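Local coordinates for protein xylan esterase 1 (Thermoanaerobacterium sp. 'JW/SL YS485', PDB 3FCY) that probably hydrolyses acetyl esters on xylan, as an alpha/beta-hydrolase of carbohydrate esterase family 7 that also binds calcium, at residues V202-P207 with P222-V227. Sequence-based numbering, arbitrary orientation.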
loop_
_atom_site.group_PDB
_atom_site.type_symbol
_atom_site.label_atom_id
_atom_site.label_comp_id
_atom_site.label_asym_id
_atom_site.label_seq_id
_atom_site.Cartn_x
_atom_site.Cartn_y
_atom_site.Cartn_z
ATOM N N VAL A 202 18.247 -27.421 31.715
ATOM C CA VAL A 202 18.326 -26.932 30.339
ATOM C C VAL A 202 17.004 -26.326 29.878
ATOM O O VAL A 202 15.941 -26.919 30.054
ATOM C CB VAL A 202 18.719 -28.067 29.349
ATOM C CG1 VAL A 202 18.673 -27.550 27.911
ATOM C CG2 VAL A 202 20.119 -28.579 29.664
ATOM N N GLY A 203 17.087 -25.133 29.294
ATOM C CA GLY A 203 15.906 -24.457 28.794
ATOM C C GLY A 203 16.053 -24.143 27.314
ATOM O O GLY A 203 17.170 -24.054 26.794
ATOM N N VAL A 204 14.926 -23.987 26.627
ATOM C CA VAL A 204 14.934 -23.669 25.202
ATOM C C VAL A 204 14.023 -22.467 24.988
ATOM O O VAL A 204 13.033 -22.295 25.704
ATOM C CB VAL A 204 14.448 -24.869 24.349
ATOM C CG1 VAL A 204 15.311 -26.095 24.645
ATOM C CG2 VAL A 204 12.993 -25.173 24.638
ATOM N N MET A 205 14.349 -21.644 23.996
ATOM C CA MET A 205 13.574 -20.437 23.741
ATOM C C MET A 205 13.678 -19.939 22.303
ATOM O O MET A 205 14.663 -20.196 21.614
ATOM C CB MET A 205 14.052 -19.347 24.706
ATOM C CG MET A 205 13.501 -17.959 24.467
ATOM S SD MET A 205 14.003 -16.842 25.806
ATOM C CE MET A 205 15.757 -16.930 25.651
ATOM N N GLY A 206 12.649 -19.219 21.860
ATOM C CA GLY A 206 12.652 -18.677 20.518
ATOM C C GLY A 206 11.345 -18.016 20.126
ATOM O O GLY A 206 10.290 -18.311 20.702
ATOM N N PRO A 207 11.390 -17.085 19.158
ATOM C CA PRO A 207 10.189 -16.385 18.693
ATOM C C PRO A 207 9.727 -16.924 17.333
ATOM O O PRO A 207 10.545 -17.338 16.515
ATOM C CB PRO A 207 10.664 -14.943 18.605
ATOM C CG PRO A 207 12.055 -15.126 18.013
ATOM C CD PRO A 207 12.609 -16.346 18.767
ATOM N N PRO A 222 11.928 -34.664 26.308
ATOM C CA PRO A 222 11.213 -34.406 27.566
ATOM C C PRO A 222 12.087 -33.976 28.744
ATOM O O PRO A 222 11.577 -33.447 29.736
ATOM C CB PRO A 222 10.497 -35.731 27.839
ATOM C CG PRO A 222 10.307 -36.311 26.475
ATOM C CD PRO A 222 11.633 -36.022 25.819
ATOM N N ARG A 223 13.394 -34.203 28.645
ATOM C CA ARG A 223 14.296 -33.814 29.721
ATOM C C ARG A 223 14.427 -32.297 29.821
ATOM O O ARG A 223 14.808 -31.772 30.871
ATOM C CB ARG A 223 15.681 -34.452 29.533
ATOM C CG ARG A 223 15.729 -35.952 29.841
ATOM C CD ARG A 223 17.155 -36.501 29.746
ATOM N NE ARG A 223 17.661 -36.475 28.377
ATOM C CZ ARG A 223 18.942 -36.620 28.041
ATOM N NH1 ARG A 223 19.865 -36.802 28.975
ATOM N NH2 ARG A 223 19.301 -36.578 26.763
ATOM N N VAL A 224 14.117 -31.590 28.735
ATOM C CA VAL A 224 14.187 -30.129 28.745
ATOM C C VAL A 224 13.312 -29.620 29.888
ATOM O O VAL A 224 12.135 -29.956 29.974
ATOM C CB VAL A 224 13.704 -29.540 27.405
ATOM C CG1 VAL A 224 13.516 -28.036 27.528
ATOM C CG2 VAL A 224 14.721 -29.858 26.319
ATOM N N ARG A 225 13.903 -28.796 30.746
ATOM C CA ARG A 225 13.236 -28.272 31.940
ATOM C C ARG A 225 12.397 -26.989 31.810
ATOM O O ARG A 225 11.367 -26.854 32.484
ATOM C CB ARG A 225 14.290 -28.080 33.038
ATOM C CG ARG A 225 13.726 -27.905 34.432
ATOM C CD ARG A 225 13.030 -29.172 34.909
ATOM N NE ARG A 225 12.516 -29.011 36.264
ATOM C CZ ARG A 225 11.518 -28.198 36.597
ATOM N NH1 ARG A 225 10.912 -27.467 35.669
ATOM N NH2 ARG A 225 11.137 -28.103 37.867
ATOM N N LYS A 226 12.839 -26.049 30.974
ATOM C CA LYS A 226 12.121 -24.782 30.776
ATOM C C LYS A 226 11.883 -24.497 29.295
ATOM O O LYS A 226 12.727 -24.804 28.447
ATOM C CB LYS A 226 12.904 -23.607 31.381
ATOM C CG LYS A 226 12.957 -23.568 32.903
ATOM C CD LYS A 226 11.588 -23.409 33.539
ATOM C CE LYS A 226 11.721 -23.287 35.048
ATOM N NZ LYS A 226 10.424 -23.266 35.768
ATOM N N VAL A 227 10.740 -23.888 28.989
ATOM C CA VAL A 227 10.394 -23.576 27.605
ATOM C C VAL A 227 9.777 -22.190 27.435
ATOM O O VAL A 227 8.752 -21.881 28.042
ATOM C CB VAL A 227 9.380 -24.596 27.036
ATOM C CG1 VAL A 227 9.213 -24.384 25.537
ATOM C CG2 VAL A 227 9.828 -26.019 27.348
HETATM O O HOH W 1 16.957 -30.134 31.472
#
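V202 O receives two backbone N-H groups where the 222-227 segment turns into its strand: R225 N at 2.9 Å, approaching nearly in line with the carbonyl, and K226 N in a weak bond of 3.4 Å. A water adds a bridge from V202 N to R223 O. At G203 the parallel pairing with K226 begins, and the CA atoms come within 4.3 Å, with K226 CB 4.1 Å from G203 CA. The K226 chain leads away to salt bridges with D289 and with E343, a ligand of the calcium ion. V204 N then donates to K226 O (3.0 Å), the regular bond of the parallel pair. On the opposite face of the sheet from K226 CB, the two methyls of V204 divide their work. A chi1 of -56° turns CG1 toward V224 CG1, 3.9 Å away, the side chains crossing nearly perpendicularly, while CG2 lies alongside V227 CG1 at 4.0 Å. Replacing V204 by alanine would remove both methyls and is likely to leave gaps against V224 and V227 on the face packed against helix 209-220. This beta-alpha-beta crossover is characteristic of the alpha/beta-hydrolase fold, and strand 202-207 runs through G206 into the predicted nucleophile elbow at S208.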